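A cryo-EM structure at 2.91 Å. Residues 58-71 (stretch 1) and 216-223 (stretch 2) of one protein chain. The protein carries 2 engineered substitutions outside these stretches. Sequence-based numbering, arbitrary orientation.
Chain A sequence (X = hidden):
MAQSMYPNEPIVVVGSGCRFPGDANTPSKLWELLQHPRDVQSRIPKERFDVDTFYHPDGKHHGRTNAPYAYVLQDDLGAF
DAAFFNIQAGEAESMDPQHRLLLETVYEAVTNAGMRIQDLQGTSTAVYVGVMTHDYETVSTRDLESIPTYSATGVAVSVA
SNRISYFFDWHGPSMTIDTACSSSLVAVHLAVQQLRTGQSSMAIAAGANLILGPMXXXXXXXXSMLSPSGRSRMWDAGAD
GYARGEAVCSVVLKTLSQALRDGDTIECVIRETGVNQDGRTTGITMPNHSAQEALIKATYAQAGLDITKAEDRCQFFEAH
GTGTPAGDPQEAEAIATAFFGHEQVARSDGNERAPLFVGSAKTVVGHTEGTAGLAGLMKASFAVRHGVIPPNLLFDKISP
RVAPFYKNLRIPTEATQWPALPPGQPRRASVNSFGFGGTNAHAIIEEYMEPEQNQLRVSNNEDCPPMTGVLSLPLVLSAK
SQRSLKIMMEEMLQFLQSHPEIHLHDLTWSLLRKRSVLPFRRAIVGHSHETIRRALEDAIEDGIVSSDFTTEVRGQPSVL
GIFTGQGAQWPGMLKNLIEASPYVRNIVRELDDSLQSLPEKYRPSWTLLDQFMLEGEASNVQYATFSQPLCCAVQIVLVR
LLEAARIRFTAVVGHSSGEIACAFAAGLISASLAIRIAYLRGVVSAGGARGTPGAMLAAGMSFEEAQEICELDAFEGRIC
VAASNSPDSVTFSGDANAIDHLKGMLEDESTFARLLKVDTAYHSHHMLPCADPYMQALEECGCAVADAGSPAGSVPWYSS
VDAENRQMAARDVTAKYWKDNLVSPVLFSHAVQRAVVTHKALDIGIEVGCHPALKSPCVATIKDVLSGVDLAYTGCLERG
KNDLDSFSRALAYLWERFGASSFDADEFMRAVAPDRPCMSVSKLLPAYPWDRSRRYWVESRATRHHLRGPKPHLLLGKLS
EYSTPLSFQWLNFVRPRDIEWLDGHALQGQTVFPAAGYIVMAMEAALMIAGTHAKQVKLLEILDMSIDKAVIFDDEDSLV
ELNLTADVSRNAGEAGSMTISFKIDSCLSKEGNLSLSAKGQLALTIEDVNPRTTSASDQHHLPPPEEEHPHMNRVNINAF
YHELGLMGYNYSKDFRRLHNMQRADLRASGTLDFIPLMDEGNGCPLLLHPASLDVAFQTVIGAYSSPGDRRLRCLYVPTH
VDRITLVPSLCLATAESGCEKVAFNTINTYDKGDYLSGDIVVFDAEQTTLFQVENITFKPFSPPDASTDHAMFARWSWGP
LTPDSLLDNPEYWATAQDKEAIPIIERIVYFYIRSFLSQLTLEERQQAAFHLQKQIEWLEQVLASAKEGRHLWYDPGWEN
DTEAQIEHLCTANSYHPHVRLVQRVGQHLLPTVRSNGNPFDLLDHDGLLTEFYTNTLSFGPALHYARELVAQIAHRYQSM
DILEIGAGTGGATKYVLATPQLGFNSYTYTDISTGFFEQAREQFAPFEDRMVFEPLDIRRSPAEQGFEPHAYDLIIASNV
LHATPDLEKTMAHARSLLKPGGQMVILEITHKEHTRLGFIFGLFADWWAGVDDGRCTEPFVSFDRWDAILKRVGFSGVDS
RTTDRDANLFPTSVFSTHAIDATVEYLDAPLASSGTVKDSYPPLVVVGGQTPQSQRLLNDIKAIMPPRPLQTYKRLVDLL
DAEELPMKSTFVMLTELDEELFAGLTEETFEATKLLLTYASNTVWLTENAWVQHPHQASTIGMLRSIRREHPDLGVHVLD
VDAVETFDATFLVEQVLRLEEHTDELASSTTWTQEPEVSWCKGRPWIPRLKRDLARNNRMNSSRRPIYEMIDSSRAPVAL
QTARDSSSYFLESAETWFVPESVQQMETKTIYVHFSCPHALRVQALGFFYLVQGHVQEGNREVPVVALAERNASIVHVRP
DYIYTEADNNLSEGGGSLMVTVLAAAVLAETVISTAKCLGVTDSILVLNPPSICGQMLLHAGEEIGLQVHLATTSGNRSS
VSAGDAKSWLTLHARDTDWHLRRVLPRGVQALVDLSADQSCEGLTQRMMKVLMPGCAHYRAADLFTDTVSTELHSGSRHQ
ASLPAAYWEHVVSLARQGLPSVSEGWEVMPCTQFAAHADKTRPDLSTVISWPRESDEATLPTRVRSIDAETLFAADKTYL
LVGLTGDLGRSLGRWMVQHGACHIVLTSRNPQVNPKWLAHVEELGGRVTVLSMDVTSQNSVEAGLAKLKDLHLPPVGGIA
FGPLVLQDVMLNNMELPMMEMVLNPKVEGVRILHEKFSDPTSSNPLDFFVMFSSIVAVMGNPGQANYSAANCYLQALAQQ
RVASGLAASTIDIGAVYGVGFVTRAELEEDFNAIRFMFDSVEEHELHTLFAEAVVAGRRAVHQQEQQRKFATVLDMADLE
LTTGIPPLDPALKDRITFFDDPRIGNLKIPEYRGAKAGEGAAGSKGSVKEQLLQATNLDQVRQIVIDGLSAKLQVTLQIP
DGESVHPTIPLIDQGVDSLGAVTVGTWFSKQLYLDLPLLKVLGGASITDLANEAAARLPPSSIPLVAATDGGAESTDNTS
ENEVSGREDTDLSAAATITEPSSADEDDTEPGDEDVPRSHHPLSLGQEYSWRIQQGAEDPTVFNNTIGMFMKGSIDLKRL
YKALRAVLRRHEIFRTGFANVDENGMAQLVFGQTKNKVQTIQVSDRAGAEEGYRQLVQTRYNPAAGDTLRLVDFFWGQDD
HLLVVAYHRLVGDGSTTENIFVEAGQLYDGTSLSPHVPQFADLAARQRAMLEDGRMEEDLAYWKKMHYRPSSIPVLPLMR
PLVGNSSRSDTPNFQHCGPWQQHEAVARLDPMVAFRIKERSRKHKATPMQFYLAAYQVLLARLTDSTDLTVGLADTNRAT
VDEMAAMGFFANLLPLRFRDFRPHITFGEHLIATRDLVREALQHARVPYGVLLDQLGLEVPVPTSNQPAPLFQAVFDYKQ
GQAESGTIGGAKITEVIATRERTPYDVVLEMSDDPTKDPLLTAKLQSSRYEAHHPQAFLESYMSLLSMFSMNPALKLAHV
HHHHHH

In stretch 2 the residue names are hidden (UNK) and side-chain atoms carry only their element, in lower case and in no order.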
ATOM      1  N   ASP A  58      20.446   0.012 -18.082  1.00 87.52           N
ATOM      2  CA  ASP A  58      19.703  -0.558 -19.197  1.00 87.52           C
ATOM      3  C   ASP A  58      18.464   0.288 -19.458  1.00 87.52           C
ATOM      4  O   ASP A  58      17.580   0.387 -18.600  1.00 87.52           O
ATOM      5  CB  ASP A  58      19.318  -2.006 -18.902  1.00 87.52           C
ATOM      6  CG  ASP A  58      20.523  -2.888 -18.645  1.00 87.52           C
ATOM      7  OD1 ASP A  58      21.178  -2.711 -17.595  1.00 87.52           O
ATOM      8  OD2 ASP A  58      20.815  -3.760 -19.490  1.00 87.52           O
ATOM      9  N   GLY A  59      18.400   0.895 -20.643  1.00 86.65           N
ATOM     10  CA  GLY A  59      17.280   1.769 -20.951  1.00 86.65           C
ATOM     11  C   GLY A  59      15.952   1.038 -20.971  1.00 86.65           C
ATOM     12  O   GLY A  59      14.936   1.564 -20.513  1.00 86.65           O
ATOM     13  N   LYS A  60      15.942  -0.185 -21.496  1.00 87.46           N
ATOM     14  CA  LYS A  60      14.716  -0.960 -21.616  1.00 87.46           C
ATOM     15  C   LYS A  60      14.265  -1.565 -20.293  1.00 87.46           C
ATOM     16  O   LYS A  60      13.265  -2.290 -20.271  1.00 87.46           O
ATOM     17  CB  LYS A  60      14.894  -2.066 -22.659  1.00 87.46           C
ATOM     18  CG  LYS A  60      15.130  -1.544 -24.068  1.00 87.46           C
ATOM     19  CD  LYS A  60      14.887  -2.616 -25.119  1.00 87.46           C
ATOM     20  CE  LYS A  60      15.916  -3.733 -25.045  1.00 87.46           C
ATOM     21  NZ  LYS A  60      17.292  -3.246 -25.335  1.00 87.46           N
ATOM     22  N   HIS A  61      14.973  -1.292 -19.199  1.00 86.42           N
ATOM     23  CA  HIS A  61      14.543  -1.781 -17.898  1.00 86.42           C
ATOM     24  C   HIS A  61      13.182  -1.195 -17.546  1.00 86.42           C
ATOM     25  O   HIS A  61      12.917  -0.011 -17.773  1.00 86.42           O
ATOM     26  CB  HIS A  61      15.569  -1.416 -16.827  1.00 86.42           C
ATOM     27  CG  HIS A  61      15.309  -2.054 -15.497  1.00 86.42           C
ATOM     28  ND1 HIS A  61      14.219  -1.733 -14.718  1.00 86.42           N
ATOM     29  CD2 HIS A  61      16.002  -2.991 -14.808  1.00 86.42           C
ATOM     30  CE1 HIS A  61      14.250  -2.445 -13.606  1.00 86.42           C
ATOM     31  NE2 HIS A  61      15.321  -3.217 -13.636  1.00 86.42           N
ATOM     32  N   HIS A  62      12.316  -2.034 -16.984  1.00 86.07           N
ATOM     33  CA  HIS A  62      10.950  -1.620 -16.700  1.00 86.07           C
ATOM     34  C   HIS A  62      10.930  -0.425 -15.757  1.00 86.07           C
ATOM     35  O   HIS A  62      11.564  -0.439 -14.700  1.00 86.07           O
ATOM     36  CB  HIS A  62      10.174  -2.783 -16.086  1.00 86.07           C
ATOM     37  CG  HIS A  62      10.747  -3.262 -14.789  1.00 86.07           C
ATOM     38  ND1 HIS A  62      10.506  -2.625 -13.591  1.00 86.07           N
ATOM     39  CD2 HIS A  62      11.565  -4.302 -14.505  1.00 86.07           C
ATOM     40  CE1 HIS A  62      11.140  -3.261 -12.622  1.00 86.07           C
ATOM     41  NE2 HIS A  62      11.789  -4.282 -13.150  1.00 86.07           N
ATOM     42  N   GLY A  63      10.190   0.609 -16.144  1.00 83.63           N
ATOM     43  CA  GLY A  63      10.019   1.773 -15.289  1.00 83.63           C
ATOM     44  C   GLY A  63      11.313   2.467 -14.927  1.00 83.63           C
ATOM     45  O   GLY A  63      11.453   2.966 -13.804  1.00 83.63           O
ATOM     46  N   ARG A  64      12.264   2.520 -15.858  1.00 84.99           N
ATOM     47  CA  ARG A  64      13.535   3.189 -15.633  1.00 84.99           C
ATOM     48  C   ARG A  64      13.924   3.950 -16.891  1.00 84.99           C
ATOM     49  O   ARG A  64      13.350   3.756 -17.966  1.00 84.99           O
ATOM     50  CB  ARG A  64      14.651   2.204 -15.264  1.00 84.99           C
ATOM     51  CG  ARG A  64      14.329   1.265 -14.118  1.00 84.99           C
ATOM     52  CD  ARG A  64      14.290   1.962 -12.771  1.00 84.99           C
ATOM     53  NE  ARG A  64      14.128   0.995 -11.692  1.00 84.99           N
ATOM     54  CZ  ARG A  64      15.124   0.323 -11.131  1.00 84.99           C
ATOM     55  NH1 ARG A  64      16.383   0.523 -11.488  1.00 84.99           N
ATOM     56  NH2 ARG A  64      14.852  -0.579 -10.193  1.00 84.99           N
ATOM     57  N   THR A  65      14.916   4.825 -16.745  1.00 84.13           N
ATOM     58  CA  THR A  65      15.466   5.575 -17.865  1.00 84.13           C
ATOM     59  C   THR A  65      16.983   5.539 -17.780  1.00 84.13           C
ATOM     60  O   THR A  65      17.549   5.736 -16.701  1.00 84.13           O
ATOM     61  CB  THR A  65      14.970   7.026 -17.862  1.00 84.13           C
ATOM     62  OG1 THR A  65      15.511   7.723 -18.991  1.00 84.13           O
ATOM     63  CG2 THR A  65      15.391   7.735 -16.586  1.00 84.13           C
ATOM     64  N   ASN A  66      17.634   5.289 -18.910  1.00 85.35           N
ATOM     65  CA  ASN A  66      19.088   5.248 -18.969  1.00 85.35           C
ATOM     66  C   ASN A  66      19.706   6.621 -19.188  1.00 85.35           C
ATOM     67  O   ASN A  66      20.936   6.729 -19.233  1.00 85.35           O
ATOM     68  CB  ASN A  66      19.548   4.297 -20.077  1.00 85.35           C
ATOM     69  CG  ASN A  66      19.030   4.699 -21.442  1.00 85.35           C
ATOM     70  OD1 ASN A  66      18.063   5.452 -21.555  1.00 85.35           O
ATOM     71  ND2 ASN A  66      19.669   4.191 -22.489  1.00 85.35           N
ATOM     72  N   ALA A  67      18.890   7.667 -19.319  1.00 84.53           N
ATOM     73  CA  ALA A  67      19.362   9.028 -19.554  1.00 84.53           C
ATOM     74  C   ALA A  67      19.085   9.869 -18.316  1.00 84.53           C
ATOM     75  O   ALA A  67      18.056  10.558 -18.243  1.00 84.53           O
ATOM     76  CB  ALA A  67      18.683   9.634 -20.784  1.00 84.53           C
ATOM     77  N   PRO A  68      19.962   9.851 -17.312  1.00 85.52           N
ATOM     78  CA  PRO A  68      19.748  10.667 -16.112  1.00 85.52           C
ATOM     79  C   PRO A  68      20.182  12.117 -16.247  1.00 85.52           C
ATOM     80  O   PRO A  68      20.235  12.821 -15.235  1.00 85.52           O
ATOM     81  CB  PRO A  68      20.604   9.941 -15.066  1.00 85.52           C
ATOM     82  CG  PRO A  68      21.739   9.403 -15.852  1.00 85.52           C
ATOM     83  CD  PRO A  68      21.173   9.020 -17.197  1.00 85.52           C
ATOM     84  N   TYR A  69      20.495  12.574 -17.455  1.00 84.87           N
ATOM     85  CA  TYR A  69      20.925  13.940 -17.695  1.00 84.87           C
ATOM     86  C   TYR A  69      19.971  14.616 -18.666  1.00 84.87           C
ATOM     87  O   TYR A  69      19.216  13.962 -19.391  1.00 84.87           O
ATOM     88  CB  TYR A  69      22.346  13.993 -18.262  1.00 84.87           C
ATOM     89  CG  TYR A  69      23.361  13.192 -17.483  1.00 84.87           C
ATOM     90  CD1 TYR A  69      23.978  13.723 -16.360  1.00 84.87           C
ATOM     91  CD2 TYR A  69      23.708  11.909 -17.874  1.00 84.87           C
ATOM     92  CE1 TYR A  69      24.908  12.995 -15.646  1.00 84.87           C
ATOM     93  CE2 TYR A  69      24.637  11.174 -17.168  1.00 84.87           C
ATOM     94  CZ  TYR A  69      25.234  11.721 -16.054  1.00 84.87           C
ATOM     95  OH  TYR A  69      26.161  10.990 -15.346  1.00 84.87           O
ATOM     96  N   ALA A  70      20.017  15.943 -18.674  1.00 81.74           N
ATOM     97  CA  ALA A  70      19.213  16.729 -19.594  1.00 81.74           C
ATOM     98  C   ALA A  70      19.692  18.169 -19.540  1.00 81.74           C
ATOM     99  O   ALA A  70      20.286  18.609 -18.552  1.00 81.74           O
ATOM    100  CB  ALA A  70      17.724  16.649 -19.257  1.00 81.74           C
ATOM    101  N   TYR A  71      19.423  18.896 -20.622  1.00 81.36           N
ATOM    102  CA  TYR A  71      19.718  20.324 -20.693  1.00 81.36           C
ATOM    103  C   TYR A  71      18.542  21.059 -20.057  1.00 81.36           C
ATOM    104  O   TYR A  71      17.639  21.573 -20.723  1.00 81.36           O
ATOM    105  CB  TYR A  71      19.961  20.749 -22.134  1.00 81.36           C
ATOM    106  CG  TYR A  71      21.172  20.101 -22.773  1.00 81.36           C
ATOM    107  CD1 TYR A  71      21.182  18.750 -23.080  1.00 81.36           C
ATOM    108  CD2 TYR A  71      22.302  20.845 -23.077  1.00 81.36           C
ATOM    109  CE1 TYR A  71      22.281  18.158 -23.667  1.00 81.36           C
ATOM    110  CE2 TYR A  71      23.406  20.261 -23.663  1.00 81.36           C
ATOM    111  CZ  TYR A  71      23.392  18.918 -23.959  1.00 81.36           C
ATOM    112  OH  TYR A  71      24.492  18.334 -24.542  1.00 81.36           O
ATOM    113  N   UNK A 216       8.178  10.869 -19.878  1.00 83.31           N
ATOM    114  CA  UNK A 216       8.850  10.983 -21.167  1.00 83.31           C
ATOM    115  C   UNK A 216      10.182  10.246 -21.161  1.00 83.31           C
ATOM    116  O   UNK A 216      10.527   9.565 -22.132  1.00 83.31           O
ATOM    117  o   UNK A 216       9.637  12.628 -22.832  1.00 83.31           O
ATOM    118  c   UNK A 216       9.055  12.460 -21.528  1.00 83.31           C
ATOM    119  c   UNK A 216       9.694  13.322 -20.415  1.00 83.31           C
ATOM    120  N   UNK A 217      10.951  10.377 -20.078  1.00 81.46           N
ATOM    121  CA  UNK A 217      12.250   9.716 -20.020  1.00 81.46           C
ATOM    122  C   UNK A 217      12.097   8.206 -20.115  1.00 81.46           C
ATOM    123  O   UNK A 217      12.790   7.549 -20.898  1.00 81.46           O
ATOM    124  c   UNK A 217      14.858  11.700 -19.153  1.00 81.46           C
ATOM    125  c   UNK A 217      15.386  12.973 -19.178  1.00 81.46           C
ATOM    126  c   UNK A 217      14.605  14.046 -18.807  1.00 81.46           C
ATOM    127  c   UNK A 217      12.980  10.100 -18.735  1.00 81.46           C
ATOM    128  c   UNK A 217      13.300  13.839 -18.412  1.00 81.46           C
ATOM    129  c   UNK A 217      13.552  11.483 -18.759  1.00 81.46           C
ATOM    130  c   UNK A 217      12.781  12.566 -18.391  1.00 81.46           C
ATOM    131  N   UNK A 218      11.181   7.639 -19.330  1.00 83.90           N
ATOM    132  CA  UNK A 218      10.985   6.193 -19.348  1.00 83.90           C
ATOM    133  C   UNK A 218      10.497   5.744 -20.718  1.00 83.90           C
ATOM    134  O   UNK A 218      10.984   4.752 -21.273  1.00 83.90           O
ATOM    135  c   UNK A 218       9.726   4.282 -18.314  1.00 83.90           C
ATOM    136  c   UNK A 218      10.575   6.130 -16.876  1.00 83.90           C
ATOM    137  c   UNK A 218      10.009   5.771 -18.235  1.00 83.90           C
ATOM    138  N   UNK A 219       9.533   6.469 -21.285  1.00 84.01           N
ATOM    139  CA  UNK A 219       8.991   6.090 -22.585  1.00 84.01           C
ATOM    140  C   UNK A 219      10.078   6.088 -23.652  1.00 84.01           C
ATOM    141  O   UNK A 219      10.234   5.113 -24.396  1.00 84.01           O
ATOM    142  c   UNK A 219       5.682   8.131 -22.397  1.00 84.01           C
ATOM    143  c   UNK A 219       5.840   5.650 -22.478  1.00 84.01           C
ATOM    144  c   UNK A 219       6.577   6.932 -22.148  1.00 84.01           C
ATOM    145  c   UNK A 219       7.859   7.041 -22.973  1.00 84.01           C
ATOM    146  N   UNK A 220      10.847   7.175 -23.739  1.00 85.38           N
ATOM    147  CA  UNK A 220      11.878   7.266 -24.765  1.00 85.38           C
ATOM    148  C   UNK A 220      12.993   6.256 -24.535  1.00 85.38           C
ATOM    149  O   UNK A 220      13.494   5.663 -25.495  1.00 85.38           O
ATOM    150  o   UNK A 220       9.625   8.868 -24.505  1.00 85.38           O
ATOM    151  c   UNK A 220      11.589   9.691 -25.572  1.00 85.38           C
ATOM    152  c   UNK A 220      10.200   9.862 -24.991  1.00 85.38           C
ATOM    153  c   UNK A 220      12.447   8.685 -24.814  1.00 85.38           C
ATOM    154  o   UNK A 220       9.682  10.998 -25.019  1.00 85.38           O
ATOM    155  N   UNK A 221      13.393   6.042 -23.278  1.00 83.81           N
ATOM    156  CA  UNK A 221      14.432   5.067 -22.988  1.00 83.81           C
ATOM    157  C   UNK A 221      13.970   3.645 -23.264  1.00 83.81           C
ATOM    158  O   UNK A 221      14.806   2.772 -23.516  1.00 83.81           O
ATOM    159  o   UNK A 221      16.023   4.411 -21.282  1.00 83.81           O
ATOM    160  c   UNK A 221      14.873   5.194 -21.531  1.00 83.81           C
ATOM    161  N   UNK A 222      12.660   3.396 -23.221  1.00 84.29           N
ATOM    162  CA  UNK A 222      12.154   2.082 -23.594  1.00 84.29           C
ATOM    163  C   UNK A 222      12.512   1.751 -25.034  1.00 84.29           C
ATOM    164  O   UNK A 222      12.771   0.587 -25.361  1.00 84.29           O
ATOM    165  c   UNK A 222      10.639   2.026 -23.391  1.00 84.29           C
ATOM    166  c   UNK A 222      10.157   0.914 -22.465  1.00 84.29           C
ATOM    167  c   UNK A 222      11.618   1.265 -20.424  1.00 84.29           C
ATOM    168  c   UNK A 222      10.207   1.301 -20.990  1.00 84.29           C
ATOM    169  n   UNK A 222      12.313   2.572 -20.541  1.00 84.29           N
ATOM    170  N   UNK A 223      12.533   2.757 -25.906  1.00 85.00           N
ATOM    171  CA  UNK A 223      12.992   2.609 -27.279  1.00 85.00           C
ATOM    172  C   UNK A 223      14.469   2.939 -27.443  1.00 85.00           C
ATOM    173  O   UNK A 223      14.972   2.916 -28.571  1.00 85.00           O
ATOM    174  c   UNK A 223      10.713   3.106 -28.446  1.00 85.00           C
ATOM    175  c   UNK A 223      10.627   1.702 -29.022  1.00 85.00           C
ATOM    176  c   UNK A 223      12.168   3.506 -28.210  1.00 85.00           C
ATOM    177  c   UNK A 223      10.030   4.101 -29.366  1.00 85.00           C
TER

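Position 216 carries three side-chain atoms, a carbon bearing one oxygen and one further carbon. None of them contacts the first stretch. That branching at CB identifies Thr216, which adds nothing to the contact.

Position 217 has seven side-chain carbons, a CB followed by a six-membered ring with no heteroatom. Its CA-to-CB bond points toward the first stretch. One ring carbon lies 4.1 Å from Ala70 CB, which sits near the ring plane and at its edge, and another ring carbon lies 3.5 Å from Ala67 O. An all-carbon six-membered ring on a single CB defines Phe217; the two ring atoms are CZ and CD2. Its backbone also takes part: Thr65 OG1 donates a weak hydrogen bond to Phe217 O at 3.3 Å.

Position 218 shows three side-chain carbons, CB carrying two others. One branch packs 3.9 Å from Gly63 CA, where the first stretch presents no side chain. The fork at CB makes this Val218, and the branch is CG1.

Position 219 has four carbons forked at the second, with CA-to-CB pointing away and no contact with the first stretch. The fork beyond CB fits Leu219.

Position 220 ends in a carbon carrying two oxygens, the third carbon in the row, and makes no contact across the stretches. It is hence Glu220; within the helix, Thr216 OG1 donates to Glu220 OE2 at 2.7 Å.

Position 221 has just one side-chain carbon and one oxygen. CA-to-CB points toward the first stretch, and the oxygen lies 2.3 Å from Asn66 OD1 and 2.9 Å from Gly59 CA. So small a side chain is Ser221. Its OG donates to Asn66 OD1, a very short hydrogen bond, and an ideal CB on Gly59 would fall 2.7 Å from Ser221 OG, a clash that the glycine avoids.

Position 222 is a row of four carbons ending in nitrogen. Although CA-to-CB points away, the chain bends back, with chi1 at -123° and chi2 at 85°, and the nitrogen lies 2.8 Å from Gly59 O and 3.0 Å from Arg64 O. The terminal nitrogen establishes Lys222. Its NZ donates to both carbonyls, and Lys222 NZ also donates to Val218 O at 2.7 Å within its own stretch.

Position 223 again has four carbons. The fork at the second makes it Leu223; its CA-to-CB bond points away and it makes no contact.

The contact buries 502 Å², summed over both sides. Lys222 ties two separated carbonyls of the loop to the second stretch, Asn66 brings its amide oxygen to Ser221, and the edge of the Phe217 ring meets Ala70 CB, with Thr65 OG1 and Tyr69 O also near the ring plane. Backbone carbonyls supply most of the acceptors, so the loop's path, including the turn from His61 to Arg64, underlies the fit.

Stretch 2 216-223: TFVLESKL
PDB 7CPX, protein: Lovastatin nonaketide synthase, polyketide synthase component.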